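Local coordinates for protein apical membrane antigen 1, soluble form (Toxoplasma gondii, PDB 2X2Z) that plays an essential part in host cell invasion as the parasite-surface component of the moving junction formed with the rhoptry neck proteins RON2, RON4, RON5 and RON8, at residues A[126-131]-A[152-157]; A[167-172]-A[290-295]; A[249-254]-A[321-326]. All coordinates share one frame; numbering follows the deposited sequence.

Contact 1 (A[126-131]-A[152-157]); sequences TDLGRC and YPFVYD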
loop_
_atom_site.group_PDB
_atom_site.type_symbol
_atom_site.label_atom_id
_atom_site.label_comp_id
_atom_site.label_asym_id
_atom_site.label_seq_id
_atom_site.Cartn_x
_atom_site.Cartn_y
_atom_site.Cartn_z
ATOM N N THR A 126 -1.780 1.726 18.819
ATOM C CA THR A 126 -2.901 2.176 18.009
ATOM C C THR A 126 -3.779 0.990 17.641
ATOM O O THR A 126 -3.306 -0.133 17.587
ATOM C CB THR A 126 -2.456 2.806 16.664
ATOM O OG1 THR A 126 -1.695 1.851 15.909
ATOM C CG2 THR A 126 -1.627 4.026 16.871
ATOM N N ASP A 127 -5.054 1.238 17.339
ATOM C CA ASP A 127 -5.928 0.141 16.849
ATOM C C ASP A 127 -5.406 -0.599 15.620
ATOM O O ASP A 127 -5.417 -1.832 15.603
ATOM C CB ASP A 127 -7.360 0.652 16.652
ATOM C CG ASP A 127 -8.012 0.990 17.986
ATOM O OD1 ASP A 127 -9.136 1.528 18.019
ATOM O OD2 ASP A 127 -7.375 0.680 19.032
ATOM N N LEU A 128 -4.926 0.124 14.600
ATOM C CA LEU A 128 -4.418 -0.593 13.414
ATOM C C LEU A 128 -3.218 -1.454 13.833
ATOM O O LEU A 128 -3.034 -2.605 13.389
ATOM C CB LEU A 128 -3.944 0.381 12.334
ATOM C CG LEU A 128 -3.981 -0.066 10.881
ATOM C CD1 LEU A 128 -2.942 0.682 10.057
ATOM C CD2 LEU A 128 -4.010 -1.603 10.646
ATOM N N GLY A 129 -2.350 -0.891 14.666
ATOM C CA GLY A 129 -1.209 -1.671 15.091
ATOM C C GLY A 129 -1.596 -2.866 15.919
ATOM O O GLY A 129 -0.904 -3.883 15.868
ATOM N N ARG A 130 -2.670 -2.779 16.712
ATOM C CA ARG A 130 -3.069 -3.937 17.484
ATOM C C ARG A 130 -3.529 -5.130 16.637
ATOM O O ARG A 130 -3.360 -6.258 17.039
ATOM C CB ARG A 130 -4.193 -3.594 18.482
ATOM C CG ARG A 130 -3.744 -2.665 19.611
ATOM C CD ARG A 130 -4.872 -2.350 20.556
ATOM N NE ARG A 130 -4.373 -1.456 21.583
ATOM C CZ ARG A 130 -4.606 -0.157 21.627
ATOM N NH1 ARG A 130 -5.391 0.437 20.708
ATOM N NH2 ARG A 130 -4.043 0.547 22.601
ATOM N N CYS A 131 -4.176 -4.850 15.491
ATOM C CA CYS A 131 -4.633 -5.882 14.583
ATOM C C CYS A 131 -3.398 -6.460 13.893
ATOM O O CYS A 131 -3.264 -7.647 13.808
ATOM C CB CYS A 131 -5.629 -5.273 13.568
ATOM S SG CYS A 131 -6.095 -6.325 12.270
ATOM N N TYR A 152 -0.205 -15.358 8.375
ATOM C CA TYR A 152 -1.240 -14.888 7.461
ATOM C C TYR A 152 -1.307 -13.369 7.386
ATOM O O TYR A 152 -0.952 -12.704 8.340
ATOM C CB TYR A 152 -2.567 -15.399 7.944
ATOM C CG TYR A 152 -2.649 -16.872 8.183
ATOM C CD1 TYR A 152 -2.750 -17.384 9.499
ATOM C CD2 TYR A 152 -2.694 -17.777 7.117
ATOM C CE1 TYR A 152 -2.848 -18.783 9.754
ATOM C CE2 TYR A 152 -2.818 -19.173 7.382
ATOM C CZ TYR A 152 -2.873 -19.664 8.712
ATOM O OH TYR A 152 -3.029 -21.026 8.966
ATOM N N PRO A 153 -1.694 -12.807 6.208
ATOM C CA PRO A 153 -1.866 -11.387 6.099
ATOM C C PRO A 153 -3.165 -11.016 6.837
ATOM O O PRO A 153 -3.969 -11.908 7.186
ATOM C CB PRO A 153 -1.937 -11.168 4.559
ATOM C CG PRO A 153 -2.510 -12.496 4.027
ATOM C CD PRO A 153 -1.760 -13.487 4.888
ATOM N N PHE A 154 -3.419 -9.725 7.059
ATOM C CA PHE A 154 -4.625 -9.355 7.774
ATOM C C PHE A 154 -5.334 -8.238 7.032
ATOM O O PHE A 154 -4.701 -7.551 6.287
ATOM C CB PHE A 154 -4.256 -8.830 9.168
ATOM C CG PHE A 154 -3.547 -7.504 9.141
ATOM C CD1 PHE A 154 -4.281 -6.313 9.208
ATOM C CD2 PHE A 154 -2.137 -7.447 9.027
ATOM C CE1 PHE A 154 -3.651 -5.079 9.180
ATOM C CE2 PHE A 154 -1.483 -6.217 8.985
ATOM C CZ PHE A 154 -2.247 -5.016 9.058
ATOM N N VAL A 155 -6.621 -8.034 7.325
ATOM C CA VAL A 155 -7.314 -6.797 6.992
ATOM C C VAL A 155 -7.965 -6.208 8.215
ATOM O O VAL A 155 -8.744 -6.868 8.877
ATOM C CB VAL A 155 -8.391 -7.069 5.922
ATOM C CG1 VAL A 155 -9.276 -5.826 5.714
ATOM C CG2 VAL A 155 -7.684 -7.567 4.716
ATOM N N TYR A 156 -7.653 -4.952 8.506
ATOM C CA TYR A 156 -8.379 -4.221 9.542
ATOM C C TYR A 156 -9.564 -3.513 8.849
ATOM O O TYR A 156 -9.388 -2.627 8.012
ATOM C CB TYR A 156 -7.467 -3.220 10.282
ATOM C CG TYR A 156 -8.166 -2.635 11.502
ATOM C CD1 TYR A 156 -8.847 -3.486 12.366
ATOM C CD2 TYR A 156 -8.174 -1.242 11.762
ATOM C CE1 TYR A 156 -9.549 -3.012 13.454
ATOM C CE2 TYR A 156 -8.867 -0.723 12.882
ATOM C CZ TYR A 156 -9.551 -1.632 13.726
ATOM O OH TYR A 156 -10.292 -1.230 14.825
ATOM N N ASP A 157 -10.778 -3.912 9.227
ATOM C CA ASP A 157 -11.968 -3.172 8.872
ATOM C C ASP A 157 -12.123 -2.170 9.971
ATOM O O ASP A 157 -12.628 -2.503 11.067
ATOM C CB ASP A 157 -13.149 -4.109 8.860
ATOM C CG ASP A 157 -14.410 -3.404 8.609
ATOM O OD1 ASP A 157 -14.451 -2.212 8.937
ATOM O OD2 ASP A 157 -15.335 -4.041 8.073
#
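Cys131 reaches from the first turns of helix 127-136 to the strand beneath and sets its sulfur between two aromatic side chains. SG lies 3.6 Å from Phe154 CD1 and 3.9 Å from Tyr156 CB; it approaches both rings obliquely, at 50° from the normal in the case of Phe154. The chi1 of 172°, SG anti to the backbone N, carries the sulfur toward Phe154; CB, on the helix side, lies 3.9 Å from Tyr156 CD1. One turn earlier, the CD2 methyl of Leu128 fills the angle between the same two residues. It meets the edge of the Phe154 ring at CE1, near the ring plane and 3.8 Å away, and also packs on Tyr156 CB. At the far end of the tyrosine, OH comes only within 3.9 Å of the apolar CB of Asp127.

The polar atoms act one shell out. Thr126 is the N-cap, its OG1 accepting from Gly129 N (3.1 Å), and the Asp127 carboxylate is shared between Arg130, by a salt bridge within the helix, and Arg161, whose side chain also touches Tyr156. Met113 covers Cys131 and Tyr156, while Phe219 packs on Leu128.

Chemically, the interface within domain I is mainly apolar and sulfur-aromatic, and the covalent tie comes from the disulfide of Cys131 with Cys163, which joins the helix to the strand next to 150-157 in the sheet.

Contact 2 (A[167-172]-A[290-295]); sequences YVSMQL and WWPLHQ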
loop_
_atom_site.group_PDB
_atom_site.type_symbol
_atom_site.label_atom_id
_atom_site.label_comp_id
_atom_site.label_asym_id
_atom_site.label_seq_id
_atom_site.Cartn_x
_atom_site.Cartn_y
_atom_site.Cartn_z
ATOM N N TYR A 167 -6.693 -16.529 5.848
ATOM C CA TYR A 167 -6.118 -17.815 5.573
ATOM C C TYR A 167 -5.603 -17.880 4.192
ATOM O O TYR A 167 -4.533 -18.445 3.978
ATOM C CB TYR A 167 -7.172 -18.874 5.759
ATOM C CG TYR A 167 -6.658 -20.276 5.625
ATOM C CD1 TYR A 167 -5.816 -20.805 6.606
ATOM C CD2 TYR A 167 -7.036 -21.110 4.524
ATOM C CE1 TYR A 167 -5.333 -22.066 6.517
ATOM C CE2 TYR A 167 -6.572 -22.419 4.442
ATOM C CZ TYR A 167 -5.717 -22.874 5.490
ATOM O OH TYR A 167 -5.178 -24.114 5.511
ATOM N N VAL A 168 -6.371 -17.334 3.236
ATOM C CA VAL A 168 -5.851 -17.217 1.894
ATOM C C VAL A 168 -4.909 -15.988 1.729
ATOM O O VAL A 168 -5.352 -14.853 1.846
ATOM C CB VAL A 168 -6.987 -17.178 0.835
ATOM C CG1 VAL A 168 -6.352 -17.086 -0.551
ATOM C CG2 VAL A 168 -7.874 -18.419 0.951
ATOM N N SER A 169 -3.619 -16.231 1.436
ATOM C CA SER A 169 -2.612 -15.211 1.252
ATOM C C SER A 169 -2.374 -14.944 -0.234
ATOM O O SER A 169 -1.576 -14.063 -0.607
ATOM C CB SER A 169 -1.328 -15.692 1.889
ATOM O OG SER A 169 -1.057 -17.028 1.543
ATOM N N MET A 170 -3.010 -15.745 -1.078
ATOM C CA MET A 170 -3.009 -15.427 -2.508
ATOM C C MET A 170 -3.657 -14.057 -2.688
ATOM O O MET A 170 -4.602 -13.692 -1.928
ATOM C CB MET A 170 -3.790 -16.479 -3.259
ATOM C CG MET A 170 -3.193 -17.846 -3.204
ATOM S SD MET A 170 -4.020 -18.910 -4.431
ATOM C CE MET A 170 -5.529 -19.218 -3.555
ATOM N N GLN A 171 -3.149 -13.308 -3.672
ATOM C CA GLN A 171 -3.689 -11.997 -3.994
ATOM C C GLN A 171 -4.140 -11.750 -5.464
ATOM O O GLN A 171 -5.020 -10.900 -5.689
ATOM C CB GLN A 171 -2.718 -10.932 -3.515
ATOM C CG GLN A 171 -2.552 -10.901 -1.921
ATOM C CD GLN A 171 -1.106 -10.455 -1.581
ATOM O OE1 GLN A 171 -0.762 -9.316 -1.827
ATOM N NE2 GLN A 171 -0.268 -11.370 -1.080
ATOM N N LEU A 172 -3.629 -12.536 -6.427
ATOM C CA LEU A 172 -3.987 -12.409 -7.871
ATOM C C LEU A 172 -4.047 -13.824 -8.469
ATOM O O LEU A 172 -3.143 -14.653 -8.273
ATOM C CB LEU A 172 -2.990 -11.486 -8.641
ATOM C CG LEU A 172 -3.066 -11.194 -10.166
ATOM C CD1 LEU A 172 -4.411 -10.560 -10.503
ATOM C CD2 LEU A 172 -1.963 -10.272 -10.657
ATOM N N TRP A 290 -4.418 -23.095 -1.024
ATOM C CA TRP A 290 -4.804 -21.852 -0.388
ATOM C C TRP A 290 -3.687 -20.776 -0.378
ATOM O O TRP A 290 -3.971 -19.588 -0.194
ATOM C CB TRP A 290 -5.236 -22.128 1.024
ATOM C CG TRP A 290 -6.303 -23.196 1.190
ATOM C CD1 TRP A 290 -6.121 -24.461 1.645
ATOM C CD2 TRP A 290 -7.697 -23.061 0.906
ATOM N NE1 TRP A 290 -7.322 -25.131 1.653
ATOM C CE2 TRP A 290 -8.311 -24.286 1.237
ATOM C CE3 TRP A 290 -8.487 -22.019 0.423
ATOM C CZ2 TRP A 290 -9.684 -24.513 1.065
ATOM C CZ3 TRP A 290 -9.861 -22.236 0.269
ATOM C CH2 TRP A 290 -10.439 -23.478 0.573
ATOM N N TRP A 291 -2.430 -21.182 -0.569
ATOM C CA TRP A 291 -1.297 -20.256 -0.535
ATOM C C TRP A 291 -0.508 -20.403 -1.847
ATOM O O TRP A 291 -0.409 -21.484 -2.332
ATOM C CB TRP A 291 -0.388 -20.599 0.680
ATOM C CG TRP A 291 -1.150 -20.717 2.014
ATOM C CD1 TRP A 291 -2.227 -19.972 2.396
ATOM C CD2 TRP A 291 -0.858 -21.589 3.136
ATOM N NE1 TRP A 291 -2.665 -20.343 3.644
ATOM C CE2 TRP A 291 -1.840 -21.321 4.138
ATOM C CE3 TRP A 291 0.114 -22.581 3.384
ATOM C CZ2 TRP A 291 -1.866 -21.986 5.391
ATOM C CZ3 TRP A 291 0.086 -23.266 4.650
ATOM C CH2 TRP A 291 -0.894 -22.947 5.636
ATOM N N PRO A 292 0.117 -19.333 -2.356
ATOM C CA PRO A 292 0.976 -19.449 -3.524
ATOM C C PRO A 292 2.184 -20.339 -3.256
ATOM O O PRO A 292 2.784 -20.322 -2.118
ATOM C CB PRO A 292 1.490 -18.026 -3.727
ATOM C CG PRO A 292 0.615 -17.137 -2.841
ATOM C CD PRO A 292 0.358 -18.050 -1.667
ATOM N N LEU A 293 2.541 -21.105 -4.276
ATOM C CA LEU A 293 3.709 -21.960 -4.172
ATOM C C LEU A 293 4.955 -21.180 -4.517
ATOM O O LEU A 293 4.939 -20.331 -5.386
ATOM C CB LEU A 293 3.565 -23.181 -5.079
ATOM C CG LEU A 293 2.390 -24.127 -4.809
ATOM C CD1 LEU A 293 2.052 -24.939 -6.092
ATOM C CD2 LEU A 293 2.684 -25.058 -3.683
ATOM N N HIS A 294 6.044 -21.461 -3.800
ATOM C CA HIS A 294 7.397 -21.032 -4.201
ATOM C C HIS A 294 7.691 -21.441 -5.665
ATOM O O HIS A 294 7.278 -22.487 -6.115
ATOM C CB HIS A 294 8.436 -21.645 -3.251
ATOM C CG HIS A 294 9.846 -21.380 -3.663
ATOM N ND1 HIS A 294 10.547 -20.282 -3.230
ATOM C CD2 HIS A 294 10.690 -22.068 -4.479
ATOM C CE1 HIS A 294 11.773 -20.316 -3.738
ATOM N NE2 HIS A 294 11.883 -21.386 -4.497
ATOM N N GLN A 295 8.314 -20.558 -6.422
ATOM C CA GLN A 295 8.694 -20.813 -7.823
ATOM C C GLN A 295 10.089 -20.240 -7.930
ATOM O O GLN A 295 10.288 -19.101 -7.481
ATOM C CB GLN A 295 7.849 -19.988 -8.793
ATOM C CG GLN A 295 6.432 -20.434 -8.966
ATOM C CD GLN A 295 5.626 -19.511 -9.895
ATOM O OE1 GLN A 295 6.097 -19.058 -10.947
ATOM N NE2 GLN A 295 4.402 -19.258 -9.510
#
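Trp291 lies against the backbone carbonyl of Tyr167 and the hydroxyl of Ser169, and its indole can be followed outward atom by atom. CB and CG pass Ser169 OG, a hydroxyl that is hydrogen-bonded with Tyr150 OH. CD1 comes closer to the same oxygen, at 3.3 Å. Next along the five-membered ring, NE1 donates to Tyr167 O over 2.7 Å; the acceptor is almost in the indole plane, but the bond is bent, with an N-H...O angle of 137°. On the six-membered ring, CZ2 lies 3.6 Å from Tyr167 CE1. NE1 stands above the centre of the phenol ring and the planes are steeply inclined, so the pair is edge-to-face, the indole giving the edge.

Trp290 meets the same tyrosine differently: Tyr167 CE2 sits over one indole face, toward its rim, 3.4 Å from Trp290 CG, with the planes inclined at 59°. Val168 CG2 adds a contact with Trp290 CE3 at 3.7 Å. Trp290 O is buried without a hydrogen-bonding partner, enclosed by Val168 CG1 at 3.5 Å and by Met170 CG and CE. The bend at chi3 (-77°) folds Met170 CE back to the carbonyl, while CG also packs on Pro292.

This aromatic cluster joins a domain I loop to a domain II loop. Tyr150 stacks on Trp291 and Tyr47 meets it edge-to-face; Phe100 adjoins Tyr167, Phe193 of strand 193-196 packs against Met170, and Pro292 continues onto strand 45-49 through Arg48.

Contact 3 (A[249-254]-A[321-326]); sequences DTVIER and CALSDQ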
loop_
_atom_site.group_PDB
_atom_site.type_symbol
_atom_site.label_atom_id
_atom_site.label_comp_id
_atom_site.label_asym_id
_atom_site.label_seq_id
_atom_site.Cartn_x
_atom_site.Cartn_y
_atom_site.Cartn_z
ATOM N N ASP A 249 10.786 9.868 -17.643
ATOM C CA ASP A 249 10.154 8.554 -17.473
ATOM C C ASP A 249 8.817 8.552 -16.695
ATOM O O ASP A 249 8.292 7.489 -16.363
ATOM C CB ASP A 249 11.146 7.614 -16.807
ATOM C CG ASP A 249 11.701 8.197 -15.505
ATOM O OD1 ASP A 249 11.357 9.342 -15.197
ATOM O OD2 ASP A 249 12.535 7.553 -14.845
ATOM N N THR A 250 8.253 9.730 -16.448
ATOM C CA THR A 250 6.927 9.855 -15.761
ATOM C C THR A 250 5.767 9.521 -16.686
ATOM O O THR A 250 5.773 9.838 -17.888
ATOM C CB THR A 250 6.722 11.264 -15.193
ATOM O OG1 THR A 250 7.686 11.485 -14.165
ATOM C CG2 THR A 250 5.242 11.532 -14.677
ATOM N N VAL A 251 4.779 8.846 -16.122
ATOM C CA VAL A 251 3.567 8.593 -16.845
ATOM C C VAL A 251 2.548 9.636 -16.396
ATOM O O VAL A 251 2.320 9.789 -15.187
ATOM C CB VAL A 251 3.070 7.146 -16.629
ATOM C CG1 VAL A 251 1.752 6.953 -17.352
ATOM C CG2 VAL A 251 4.140 6.146 -17.110
ATOM N N ILE A 252 1.979 10.349 -17.381
ATOM C CA ILE A 252 1.009 11.387 -17.145
ATOM C C ILE A 252 -0.322 10.971 -17.753
ATOM O O ILE A 252 -0.429 10.751 -18.973
ATOM C CB ILE A 252 1.443 12.779 -17.696
ATOM C CG1 ILE A 252 2.733 13.330 -16.990
ATOM C CG2 ILE A 252 0.310 13.743 -17.494
ATOM C CD1 ILE A 252 3.178 14.766 -17.472
ATOM N N GLU A 253 -1.345 10.869 -16.901
ATOM C CA GLU A 253 -2.676 10.542 -17.401
ATOM C C GLU A 253 -3.707 11.550 -16.933
ATOM O O GLU A 253 -3.651 12.022 -15.785
ATOM C CB GLU A 253 -3.051 9.121 -16.960
ATOM C CG GLU A 253 -2.253 7.998 -17.710
ATOM C CD GLU A 253 -2.450 6.578 -17.169
ATOM O OE1 GLU A 253 -2.959 6.376 -16.053
ATOM O OE2 GLU A 253 -2.028 5.628 -17.859
ATOM N N ARG A 254 -4.657 11.880 -17.821
ATOM C CA ARG A 254 -5.820 12.684 -17.450
ATOM C C ARG A 254 -6.750 11.987 -16.480
ATOM O O ARG A 254 -6.978 10.813 -16.581
ATOM C CB ARG A 254 -6.594 13.161 -18.698
ATOM C CG ARG A 254 -6.195 14.571 -19.100
ATOM C CD ARG A 254 -5.202 14.641 -20.268
ATOM N NE ARG A 254 -5.923 14.735 -21.548
ATOM C CZ ARG A 254 -5.493 14.218 -22.704
ATOM N NH1 ARG A 254 -4.336 13.563 -22.766
ATOM N NH2 ARG A 254 -6.225 14.345 -23.815
ATOM N N CYS A 321 -2.647 13.279 -13.495
ATOM C CA CYS A 321 -2.029 12.386 -12.545
ATOM C C CYS A 321 -0.625 12.015 -13.061
ATOM O O CYS A 321 -0.484 11.389 -14.114
ATOM C CB CYS A 321 -2.943 11.162 -12.386
ATOM S SG CYS A 321 -2.354 10.023 -11.162
ATOM N N ALA A 322 0.417 12.446 -12.350
ATOM C CA ALA A 322 1.780 12.157 -12.713
ATOM C C ALA A 322 2.262 10.966 -11.876
ATOM O O ALA A 322 2.310 11.051 -10.641
ATOM C CB ALA A 322 2.644 13.392 -12.457
ATOM N N LEU A 323 2.626 9.873 -12.544
ATOM C CA LEU A 323 3.069 8.651 -11.922
ATOM C C LEU A 323 4.561 8.377 -12.173
ATOM O O LEU A 323 5.042 8.484 -13.306
ATOM C CB LEU A 323 2.241 7.485 -12.449
ATOM C CG LEU A 323 0.725 7.590 -12.339
ATOM C CD1 LEU A 323 -0.056 6.636 -13.368
ATOM C CD2 LEU A 323 0.260 7.333 -10.863
ATOM N N SER A 324 5.283 8.000 -11.116
ATOM C CA SER A 324 6.734 7.804 -11.240
ATOM C C SER A 324 7.184 6.634 -10.373
ATOM O O SER A 324 6.613 6.384 -9.320
ATOM C CB SER A 324 7.453 9.109 -10.807
ATOM O OG SER A 324 8.885 8.989 -10.867
ATOM N N ASP A 325 8.236 5.931 -10.794
ATOM C CA ASP A 325 8.922 5.039 -9.847
ATOM C C ASP A 325 10.046 5.705 -9.070
ATOM O O ASP A 325 10.761 5.037 -8.292
ATOM C CB ASP A 325 9.446 3.817 -10.566
ATOM C CG ASP A 325 10.432 4.152 -11.676
ATOM O OD1 ASP A 325 10.794 3.193 -12.365
ATOM O OD2 ASP A 325 10.898 5.318 -11.843
ATOM N N GLN A 326 10.248 7.002 -9.286
ATOM C CA GLN A 326 11.362 7.665 -8.587
ATOM C C GLN A 326 11.028 8.050 -7.127
ATOM O O GLN A 326 10.168 8.957 -6.869
ATOM C CB GLN A 326 11.743 8.899 -9.372
ATOM C CG GLN A 326 12.204 8.561 -10.836
ATOM C CD GLN A 326 13.546 7.803 -10.855
ATOM O OE1 GLN A 326 13.590 6.588 -11.117
ATOM N NE2 GLN A 326 14.616 8.492 -10.493
HETATM O O HOH W 1 9.555 9.669 -13.458
HETATM O O HOH W 2 9.283 7.078 -13.556
#
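Val251 and Leu323 form an antiparallel hydrogen-bonded pair in which both backbone groups are used: Val251 N donates to Leu323 O (2.9 Å) and Leu323 N to Val251 O (2.7 Å). Glu253 and Cys321 repeat the exchange, Glu253 N reaching Cys321 O at 3.0 Å and Cys321 N reaching Glu253 O at 2.8 Å, the latter more bent at 136°. Between them Ile252 and Ala322 are a non-hydrogen-bonded pair; Ile252 CA lies 3.4 Å from Cys321 O in a CA-H...O contact.

Beyond Val251 and Leu323, at the end away from Glu253, water takes over. Water 1 donates to Asp249 OD1 and Thr250 OG1 and is also hydrogen-bonded to Ser324 OG, bridging the two segments where they leave the sheet; Thr250 OG1 has a second partner in Tyr244 O. Ser324 OG also accepts from Gln326 N at 2.9 Å, closing an ST turn. Water 2 accepts from Asp325 N and weakly donates to Asp249 O, which Arg306 also binds. The carboxylates of Asp249 and Asp325 nevertheless approach within 4.1 Å between their OD2 atoms, which may raise the pKa of one of them.

Strand 251-254 is an outer strand of the domain II sheet, and 319-324 continues the sheet to 308-313 through Phe310. Helix 258-267 covers the face bearing Glu253 and Cys321, held by the Glu253-Lys264 salt bridge and the Cys261-Cys321 disulfide.

Following the chain from the N terminus, contact 1 closes first, a short loop inside domain I that brings strand 150-157 back against helix 127-136. Contact 2 opens ten residues later at 167-172 and closes at 290-295, a long excursion that brings a domain II loop back onto domain I. Contact 3 begins at 249-254 while that excursion is still open and closes at 321-326 after it, so contacts 2 and 3 cross. Contacts 1 and 2 adjoin, Tyr152 packing on Tyr167 and Trp291, and Pro153 on Ser169. Contact 3 stands apart in the domain II sheet, its nearest atoms about 17 Å from those of contact 2.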